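Local coordinates for protein putative transcriptional regulator (Clostridium difficile, PDB 3QI7) that is of unknown function but has a periplasmic binding protein-like fold, consistent with binding a small ligand and perhaps with a role as a lipoprotein or regulator, at residues L299-L310 / S363-Y371; G99-V107 / M121-V132. All coordinates share one frame; numbering follows the deposited sequence. Where two conformers were deposited one is given.

Contact 1: residues L299-L310 / S363-Y371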
loop_
_atom_site.group_PDB
_atom_site.type_symbol
_atom_site.label_atom_id
_atom_site.label_comp_id
_atom_site.label_asym_id
_atom_site.label_seq_id
_atom_site.Cartn_x
_atom_site.Cartn_y
_atom_site.Cartn_z
ATOM N N LEU A 299 0.713 0.863 -19.469
ATOM C CA LEU A 299 0.681 1.483 -18.127
ATOM C C LEU A 299 -0.054 0.544 -17.203
ATOM O O LEU A 299 -1.151 0.036 -17.552
ATOM C CB LEU A 299 -0.070 2.832 -18.165
ATOM C CG LEU A 299 0.398 3.895 -19.137
ATOM C CD1 LEU A 299 -0.588 5.064 -19.231
ATOM C CD2 LEU A 299 1.830 4.398 -18.769
ATOM N N GLY A 300 0.551 0.265 -16.054
ATOM C CA GLY A 300 -0.048 -0.647 -15.087
ATOM C C GLY A 300 -0.101 -0.157 -13.647
ATOM O O GLY A 300 0.333 0.955 -13.302
ATOM N N GLY A 301 -0.625 -1.032 -12.792
ATOM C CA GLY A 301 -0.801 -0.723 -11.381
ATOM C C GLY A 301 -1.453 -1.888 -10.641
ATOM O O GLY A 301 -1.287 -3.056 -11.031
ATOM N N TYR A 302 -2.193 -1.541 -9.602
ATOM C CA TYR A 302 -3.078 -2.445 -8.870
ATOM C C TYR A 302 -4.524 -1.931 -8.967
ATOM O O TYR A 302 -4.751 -0.777 -9.332
ATOM C CB TYR A 302 -2.700 -2.507 -7.392
ATOM C CG TYR A 302 -1.299 -2.920 -7.021
ATOM C CD1 TYR A 302 -0.571 -3.834 -7.802
ATOM C CD2 TYR A 302 -0.725 -2.459 -5.840
ATOM C CE1 TYR A 302 0.694 -4.257 -7.418
ATOM C CE2 TYR A 302 0.551 -2.851 -5.439
ATOM C CZ TYR A 302 1.263 -3.754 -6.227
ATOM O OH TYR A 302 2.530 -4.151 -5.831
ATOM N N PRO A 303 -5.527 -2.768 -8.626
ATOM C CA PRO A 303 -6.899 -2.281 -8.549
ATOM C C PRO A 303 -7.106 -1.155 -7.526
ATOM O O PRO A 303 -8.054 -0.366 -7.655
ATOM C CB PRO A 303 -7.687 -3.535 -8.089
ATOM C CG PRO A 303 -6.913 -4.627 -8.553
ATOM C CD PRO A 303 -5.483 -4.212 -8.378
HETATM N N MSE A 304 -6.263 -1.114 -6.497
HETATM C CA MSE A 304 -6.330 -0.064 -5.472
HETATM C C MSE A 304 -4.967 0.135 -4.816
HETATM O O MSE A 304 -4.137 -0.760 -4.865
HETATM C CB MSE A 304 -7.418 -0.366 -4.411
HETATM C CG MSE A 304 -7.431 -1.751 -3.792
HETATM SE SE MSE A 304 -9.076 -2.175 -2.765
HETATM C CE MSE A 304 -9.210 -0.660 -1.570
ATOM N N PRO A 305 -4.739 1.302 -4.194
ATOM C CA PRO A 305 -3.440 1.472 -3.568
ATOM C C PRO A 305 -3.303 0.601 -2.352
ATOM O O PRO A 305 -4.293 0.312 -1.717
ATOM C CB PRO A 305 -3.424 2.924 -3.128
ATOM C CG PRO A 305 -4.798 3.521 -3.532
ATOM C CD PRO A 305 -5.671 2.417 -3.915
HETATM N N MSE A 306 -2.092 0.220 -2.029
HETATM C CA MSE A 306 -1.866 -0.582 -0.825
HETATM C C MSE A 306 -2.243 0.215 0.478
HETATM O O MSE A 306 -2.720 -0.366 1.478
HETATM C CB MSE A 306 -0.405 -1.034 -0.782
HETATM C CG MSE A 306 -0.077 -2.206 -1.688
HETATM SE SE MSE A 306 -1.079 -3.811 -1.075
HETATM C CE MSE A 306 -0.266 -4.181 0.537
ATOM N N ASP A 307 -2.037 1.532 0.460
ATOM C CA ASP A 307 -2.427 2.399 1.579
ATOM C C ASP A 307 -3.924 2.347 1.884
ATOM O O ASP A 307 -4.337 2.643 3.012
ATOM C CB ASP A 307 -2.052 3.878 1.311
ATOM C CG ASP A 307 -0.555 4.169 1.514
ATOM O OD1 ASP A 307 0.188 3.253 1.901
ATOM O OD2 ASP A 307 -0.133 5.326 1.281
ATOM N N ALA A 308 -4.735 2.016 0.887
ATOM C CA ALA A 308 -6.169 1.775 1.084
ATOM C C ALA A 308 -6.528 0.303 1.328
ATOM O O ALA A 308 -7.342 -0.021 2.192
ATOM C CB ALA A 308 -6.992 2.348 -0.103
ATOM N N PHE A 309 -5.898 -0.594 0.584
ATOM C CA PHE A 309 -6.180 -2.011 0.732
ATOM C C PHE A 309 -5.857 -2.598 2.105
ATOM O O PHE A 309 -6.696 -3.305 2.665
ATOM C CB PHE A 309 -5.494 -2.828 -0.395
ATOM C CG PHE A 309 -5.744 -4.288 -0.297
ATOM C CD1 PHE A 309 -6.967 -4.822 -0.673
ATOM C CD2 PHE A 309 -4.770 -5.139 0.257
ATOM C CE1 PHE A 309 -7.208 -6.208 -0.568
ATOM C CE2 PHE A 309 -4.986 -6.509 0.363
ATOM C CZ PHE A 309 -6.218 -7.045 -0.021
ATOM N N LEU A 310 -4.662 -2.353 2.641
ATOM C CA LEU A 310 -4.266 -3.013 3.884
ATOM C C LEU A 310 -5.232 -2.675 5.029
ATOM O O LEU A 310 -5.747 -3.589 5.689
ATOM C CB LEU A 310 -2.809 -2.718 4.282
ATOM C CG LEU A 310 -1.756 -3.354 3.370
ATOM C CD1 LEU A 310 -0.382 -2.675 3.566
ATOM C CD2 LEU A 310 -1.699 -4.911 3.557
ATOM N N SER A 363 2.768 -11.069 3.811
ATOM C CA SER A 363 2.950 -9.961 2.893
ATOM C C SER A 363 2.061 -10.227 1.709
ATOM O O SER A 363 1.748 -11.383 1.427
ATOM C CB SER A 363 4.408 -9.765 2.502
ATOM O OG SER A 363 4.888 -10.851 1.766
ATOM N N VAL A 364 1.666 -9.168 1.010
ATOM C CA VAL A 364 0.701 -9.299 -0.077
ATOM C C VAL A 364 1.147 -8.522 -1.300
ATOM O O VAL A 364 1.756 -7.471 -1.169
ATOM C CB VAL A 364 -0.746 -8.848 0.375
ATOM C CG1 VAL A 364 -0.736 -7.505 1.034
ATOM C CG2 VAL A 364 -1.749 -8.841 -0.785
ATOM N N ILE A 365 0.862 -9.070 -2.477
ATOM C CA ILE A 365 1.010 -8.370 -3.747
ATOM C C ILE A 365 -0.339 -8.525 -4.402
ATOM O O ILE A 365 -0.858 -9.626 -4.441
ATOM C CB ILE A 365 2.082 -9.019 -4.703
ATOM C CG1 ILE A 365 3.491 -8.992 -4.078
ATOM C CG2 ILE A 365 2.076 -8.318 -6.104
ATOM C CD1 ILE A 365 4.067 -7.613 -3.823
ATOM N N LEU A 366 -0.914 -7.444 -4.895
ATOM C CA LEU A 366 -2.217 -7.542 -5.589
ATOM C C LEU A 366 -2.024 -7.918 -7.052
ATOM O O LEU A 366 -0.952 -7.699 -7.607
ATOM C CB LEU A 366 -2.961 -6.199 -5.509
ATOM C CG LEU A 366 -3.285 -5.791 -4.083
ATOM C CD1 LEU A 366 -3.969 -4.399 -4.071
ATOM C CD2 LEU A 366 -4.178 -6.857 -3.427
ATOM N N SER A 367 -3.067 -8.472 -7.659
ATOM C CA SER A 367 -3.075 -8.766 -9.077
ATOM C C SER A 367 -2.878 -7.510 -9.874
ATOM O O SER A 367 -3.233 -6.421 -9.460
ATOM C CB SER A 367 -4.368 -9.434 -9.533
ATOM O OG SER A 367 -4.357 -10.799 -9.181
ATOM N N GLN A 368 -2.274 -7.697 -11.030
ATOM C CA GLN A 368 -1.938 -6.621 -11.920
ATOM C C GLN A 368 -3.191 -6.016 -12.533
ATOM O O GLN A 368 -4.101 -6.714 -12.943
ATOM C CB GLN A 368 -1.056 -7.155 -13.052
ATOM C CG GLN A 368 -0.607 -6.081 -14.003
ATOM C CD GLN A 368 0.202 -6.624 -15.163
ATOM O OE1 GLN A 368 -0.144 -7.643 -15.737
ATOM N NE2 GLN A 368 1.216 -5.891 -15.564
ATOM N N LEU A 369 -3.190 -4.702 -12.671
ATOM C CA LEU A 369 -4.173 -4.034 -13.518
ATOM C C LEU A 369 -3.415 -3.336 -14.617
ATOM O O LEU A 369 -2.438 -2.642 -14.336
ATOM C CB LEU A 369 -4.995 -3.040 -12.677
ATOM C CG LEU A 369 -5.952 -2.144 -13.486
ATOM C CD1 LEU A 369 -7.115 -2.981 -14.061
ATOM C CD2 LEU A 369 -6.476 -1.001 -12.616
ATOM N N ILE A 370 -3.821 -3.551 -15.872
ATOM C CA ILE A 370 -3.206 -2.833 -16.991
ATOM C C ILE A 370 -4.273 -1.893 -17.531
ATOM O O ILE A 370 -5.393 -2.292 -17.780
ATOM C CB ILE A 370 -2.659 -3.784 -18.098
ATOM C CG1 ILE A 370 -1.546 -4.702 -17.547
ATOM C CG2 ILE A 370 -2.121 -2.974 -19.262
ATOM C CD1 ILE A 370 -1.203 -5.880 -18.431
ATOM N N TYR A 371 -3.940 -0.624 -17.606
ATOM C CA TYR A 371 -4.879 0.391 -18.102
ATOM C C TYR A 371 -5.194 0.211 -19.582
ATOM O O TYR A 371 -4.318 -0.125 -20.383
ATOM C CB TYR A 371 -4.321 1.793 -17.803
ATOM C CG TYR A 371 -4.328 2.088 -16.329
ATOM C CD1 TYR A 371 -5.530 2.136 -15.626
ATOM C CD2 TYR A 371 -3.151 2.272 -15.621
ATOM C CE1 TYR A 371 -5.574 2.420 -14.269
ATOM C CE2 TYR A 371 -3.178 2.491 -14.241
ATOM C CZ TYR A 371 -4.390 2.562 -13.580
ATOM O OH TYR A 371 -4.406 2.819 -12.251
ATOM O OXT TYR A 371 -6.356 0.422 -19.988
HETATM O O HOH W 1 -1.898 1.220 -20.669
#
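Leu-366 inserts its side chain between two aromatic rings of 299-310. Its CB lies over one face of the Tyr-302 ring, offset toward the rim, 4.2 Å from the ring centroid. Its CD2 sits above the middle of the Phe-309 ring, 3.9 Å from that centroid and 12° off the normal, while CD1 packs against CB of Tyr-302 and the carbonyl O of Met-304. Phe-309 offers this face because its CG is anti to the backbone N (chi1 180°), which sends the ring from the first turn of the helix toward the strand. Two residues earlier in the strand, Val-364 CG1 lies alongside Leu-310 CD2 and the CE of selenomethionine Met-306, the side chains sliding past each other in opposite directions; the pair with CE is tight at 3.4 Å. The segments thus join a helix start, with Pro-305 as N-cap, to the last strand of the chain, which belongs to the large mixed sheet of the periplasmic binding protein-like fold. Beyond Leu-366 the chains pair as short antiparallel strands. Gly-301 N donates to Leu-369 O at 2.9 Å, and Leu-369 N donates back to Gly-301 O. Gly-300 and Ile-370 form the neighbouring non-hydrogen-bonded pair, then Tyr-371 N donates to Leu-299 O at 2.9 Å. Further out, Arg-150 of helix 140-153 binds Leu-366 O. Helix 279-292 fixes the chain terminus, Asn-283 taking the Tyr-371 hydroxyl and Ser-287 the terminal carboxylate atom OXT.

Contact 2: residues G99-V107 / M121-V132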
loop_
_atom_site.group_PDB
_atom_site.type_symbol
_atom_site.label_atom_id
_atom_site.label_comp_id
_atom_site.label_asym_id
_atom_site.label_seq_id
_atom_site.Cartn_x
_atom_site.Cartn_y
_atom_site.Cartn_z
ATOM N N GLY A 99 7.275 2.596 16.184
ATOM C CA GLY A 99 7.204 3.196 17.495
ATOM C C GLY A 99 6.015 2.789 18.337
ATOM O O GLY A 99 6.052 2.964 19.561
ATOM N N LEU A 100 4.955 2.264 17.711
ATOM C CA LEU A 100 3.696 2.069 18.433
ATOM C C LEU A 100 3.574 0.669 19.044
ATOM O O LEU A 100 2.640 0.392 19.816
ATOM C CB LEU A 100 2.500 2.379 17.522
ATOM C CG LEU A 100 2.479 3.808 16.953
ATOM C CD1 LEU A 100 1.413 3.931 15.841
ATOM C CD2 LEU A 100 2.265 4.873 18.063
ATOM N N LEU A 101 4.525 -0.204 18.752
ATOM C CA LEU A 101 4.438 -1.577 19.255
ATOM C C LEU A 101 4.238 -1.685 20.778
ATOM O O LEU A 101 3.398 -2.482 21.224
ATOM C CB LEU A 101 5.641 -2.412 18.790
ATOM C CG LEU A 101 5.613 -3.918 19.069
ATOM C CD1 LEU A 101 4.336 -4.576 18.558
ATOM C CD2 LEU A 101 6.840 -4.573 18.436
ATOM N N PRO A 102 4.974 -0.875 21.592
ATOM C CA PRO A 102 4.738 -0.991 23.046
ATOM C C PRO A 102 3.288 -0.766 23.434
ATOM O O PRO A 102 2.805 -1.397 24.387
ATOM C CB PRO A 102 5.651 0.090 23.660
ATOM C CG PRO A 102 6.757 0.261 22.638
ATOM C CD PRO A 102 6.030 0.118 21.301
ATOM N N ALA A 103 2.592 0.086 22.685
ATOM C CA ALA A 103 1.188 0.350 22.952
ATOM C C ALA A 103 0.352 -0.930 22.850
ATOM O O ALA A 103 -0.519 -1.187 23.693
ATOM C CB ALA A 103 0.637 1.426 21.990
ATOM N N LEU A 104 0.601 -1.718 21.803
ATOM C CA LEU A 104 -0.176 -2.923 21.588
ATOM C C LEU A 104 0.204 -4.032 22.576
ATOM O O LEU A 104 -0.640 -4.858 22.933
ATOM C CB LEU A 104 -0.049 -3.392 20.142
ATOM C CG LEU A 104 -0.646 -2.424 19.099
ATOM C CD1 LEU A 104 -0.437 -2.927 17.700
ATOM C CD2 LEU A 104 -2.110 -2.162 19.323
ATOM N N GLN A 105 1.450 -4.057 23.024
ATOM C CA GLN A 105 1.822 -5.002 24.086
ATOM C C GLN A 105 1.061 -4.682 25.367
ATOM O O GLN A 105 0.588 -5.597 26.057
ATOM C CB GLN A 105 3.328 -4.976 24.361
ATOM C CG GLN A 105 4.188 -5.618 23.291
ATOM C CD GLN A 105 5.646 -5.250 23.450
ATOM O OE1 GLN A 105 6.050 -4.136 23.118
ATOM N NE2 GLN A 105 6.447 -6.178 23.977
ATOM N N LYS A 106 0.962 -3.395 25.706
ATOM C CA LYS A 106 0.288 -2.995 26.944
ATOM C C LYS A 106 -1.211 -3.306 26.869
ATOM O O LYS A 106 -1.800 -3.765 27.853
ATOM C CB LYS A 106 0.551 -1.518 27.286
ATOM N N VAL A 107 -1.825 -3.095 25.701
ATOM C CA VAL A 107 -3.245 -3.413 25.536
ATOM C C VAL A 107 -3.522 -4.896 25.756
ATOM O O VAL A 107 -4.509 -5.268 26.411
ATOM C CB VAL A 107 -3.773 -3.050 24.145
ATOM C CG1 VAL A 107 -5.226 -3.534 24.011
ATOM C CG2 VAL A 107 -3.675 -1.571 23.922
HETATM N N MSE A 121 2.405 -1.775 10.109
HETATM C CA MSE A 121 3.159 -0.956 11.072
HETATM C C MSE A 121 4.641 -0.948 10.631
HETATM O O MSE A 121 5.084 -1.840 9.901
HETATM C CB MSE A 121 2.989 -1.480 12.496
HETATM C CG MSE A 121 1.639 -1.054 13.122
HETATM SE SE MSE A 121 1.212 -2.004 14.792
HETATM C CE MSE A 121 2.629 -1.318 15.971
ATOM N N GLY A 122 5.396 0.056 11.067
ATOM C CA GLY A 122 6.759 0.239 10.610
ATOM C C GLY A 122 7.791 -0.466 11.456
ATOM O O GLY A 122 8.983 -0.413 11.146
ATOM N N ASP A 123 7.349 -1.122 12.525
ATOM C CA ASP A 123 8.280 -1.774 13.459
ATOM C C ASP A 123 8.934 -3.031 12.887
ATOM O O ASP A 123 8.482 -3.599 11.898
ATOM C CB ASP A 123 7.569 -2.111 14.777
ATOM C CG ASP A 123 6.730 -0.941 15.302
ATOM O OD1 ASP A 123 5.624 -0.711 14.763
ATOM O OD2 ASP A 123 7.177 -0.241 16.232
ATOM N N ASP A 124 10.009 -3.471 13.531
ATOM C CA ASP A 124 10.710 -4.699 13.142
ATOM C C ASP A 124 9.696 -5.856 12.948
ATOM O O ASP A 124 8.878 -6.123 13.830
ATOM C CB ASP A 124 11.715 -5.076 14.253
ATOM C CG ASP A 124 12.518 -6.336 13.928
ATOM O OD1 ASP A 124 11.917 -7.417 13.785
ATOM O OD2 ASP A 124 13.756 -6.251 13.843
ATOM N N LYS A 125 9.773 -6.531 11.812
ATOM C CA LYS A 125 8.744 -7.496 11.424
ATOM C C LYS A 125 8.704 -8.726 12.333
ATOM O O LYS A 125 7.657 -9.326 12.555
ATOM C CB LYS A 125 8.944 -7.924 9.986
ATOM C CG LYS A 125 8.535 -6.843 8.979
ATOM C CD LYS A 125 9.045 -7.160 7.580
ATOM C CE LYS A 125 8.816 -5.970 6.639
ATOM N NZ LYS A 125 8.342 -6.440 5.337
ATOM N N ASN A 126 9.863 -9.119 12.829
ATOM C CA ASN A 126 9.929 -10.227 13.773
ATOM C C ASN A 126 9.253 -9.867 15.102
ATOM O O ASN A 126 8.557 -10.681 15.717
ATOM C CB ASN A 126 11.386 -10.639 13.990
ATOM C CG ASN A 126 11.992 -11.248 12.744
ATOM O OD1 ASN A 126 11.992 -12.467 12.579
ATOM N ND2 ASN A 126 12.444 -10.404 11.830
ATOM N N GLN A 127 9.468 -8.632 15.546
ATOM C CA GLN A 127 8.848 -8.135 16.773
ATOM C C GLN A 127 7.338 -8.037 16.600
ATOM O O GLN A 127 6.567 -8.418 17.476
ATOM C CB GLN A 127 9.418 -6.767 17.109
ATOM C CG GLN A 127 10.883 -6.784 17.467
ATOM C CD GLN A 127 11.064 -7.209 18.877
ATOM O OE1 GLN A 127 10.638 -6.505 19.803
ATOM N NE2 GLN A 127 11.668 -8.374 19.073
ATOM N N LEU A 128 6.914 -7.522 15.451
ATOM C CA LEU A 128 5.493 -7.497 15.126
ATOM C C LEU A 128 4.861 -8.900 15.211
ATOM O O LEU A 128 3.766 -9.076 15.759
ATOM C CB LEU A 128 5.290 -6.920 13.725
ATOM C CG LEU A 128 5.423 -5.406 13.530
ATOM C CD1 LEU A 128 5.238 -5.031 12.047
ATOM C CD2 LEU A 128 4.407 -4.616 14.361
ATOM N N SER A 129 5.547 -9.902 14.677
ATOM C CA SER A 129 5.004 -11.262 14.668
ATOM C C SER A 129 4.833 -11.798 16.090
ATOM O O SER A 129 3.823 -12.461 16.399
ATOM C CB SER A 129 5.901 -12.201 13.857
ATOM O OG SER A 129 5.491 -13.556 13.998
ATOM N N GLN A 130 5.821 -11.520 16.946
ATOM C CA GLN A 130 5.815 -11.993 18.335
ATOM C C GLN A 130 4.674 -11.344 19.124
ATOM O O GLN A 130 3.994 -12.010 19.882
ATOM C CB GLN A 130 7.169 -11.697 19.013
ATOM C CG GLN A 130 7.416 -12.450 20.340
ATOM C CD GLN A 130 8.753 -12.100 21.006
ATOM O OE1 GLN A 130 9.660 -11.551 20.383
ATOM N NE2 GLN A 130 8.867 -12.423 22.280
ATOM N N PHE A 131 4.460 -10.040 18.922
ATOM C CA PHE A 131 3.619 -9.260 19.877
ATOM C C PHE A 131 2.264 -8.778 19.360
ATOM O O PHE A 131 1.464 -8.284 20.152
ATOM C CB PHE A 131 4.412 -8.054 20.417
ATOM C CG PHE A 131 5.637 -8.437 21.197
ATOM C CD1 PHE A 131 5.526 -9.161 22.365
ATOM C CD2 PHE A 131 6.906 -8.075 20.747
ATOM C CE1 PHE A 131 6.667 -9.526 23.084
ATOM C CE2 PHE A 131 8.047 -8.434 21.451
ATOM C CZ PHE A 131 7.930 -9.157 22.623
ATOM N N VAL A 132 2.018 -8.908 18.058
ATOM C CA VAL A 132 0.744 -8.487 17.448
ATOM C C VAL A 132 0.087 -9.706 16.811
ATOM O O VAL A 132 0.775 -10.526 16.168
ATOM C CB VAL A 132 0.983 -7.356 16.396
ATOM C CG1 VAL A 132 -0.327 -6.921 15.738
ATOM C CG2 VAL A 132 1.727 -6.156 17.041
HETATM O O HOH W 2 4.383 1.725 14.835
HETATM O O HOH W 3 -0.675 -6.907 20.543
#
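Leu-101 holds CG trans to the amide N (chi1 -172°), and this spreads its two methyls over helix 125-131, while Gln-105, with CG turned away from the carbonyl carbon, runs its extended chain across the Phe-131 ring. The two helices belong to successive beta-alpha-beta crossovers on the parallel part of a mixed sheet, helix 101-110 leading through strand 115-118 to helix 125-131; their short axes run nearly parallel, 13° apart and 10.6 Å at closest. Leu-101 CD2 rests on CB of Gln-127. Its CD1 touches CB of Phe-131 and presses tightly on CG2 of Val-132, at 3.4 Å. Leu-104 comes from the next turn and meets selenomethionine Met-121 tip to tip, CD1 to SE 3.5 Å, and Met-121 CE packs against the backbone N of Leu-101, which is buried with no hydrogen-bond partner in the model. Val-93 of strand 88-94 touches both Leu-104 and Met-121, so this side of the contact rests on the sheet. At the partly exposed side, Gln-105 NE2 lies over the centre of the Phe-131 ring, 3.3 Å above its plane. At the other end the carboxylate of Asp-123 grips the turn before helix 101-110. Gly-99 N donates to OD2 at 2.8 Å, nearly straight at 167°, from above the carboxylate plane. A water ties the second oxygen into the same turn: it accepts from Leu-100 N and donates to Asp-123 OD1, 2.7 Å from the water oxygen.

Overall arrangement
Contacts 1 and 2 have centres about 26 Å apart and nearest atoms about 6 Å apart, without touching. Contact 1 is the more central, about 8 Å from the chain centre, and contact 2 the more peripheral, about 19 Å from it, yet both are partly buried. They share no helix or strand, but the mixed sheet links them: strand 134-137, just after 121-132, pairs with strand 361-370 of contact 1. Contact 1 combines main-chain strand pairing with aromatic-aliphatic packing, whereas contact 2 sets two neighbouring helices side by side through leucine, selenomethionine and valine. In contact 2 a carboxylate and waters supply the polar bonds across the segments; in contact 1 backbone amides and carbonyls do, with one water at the chain end.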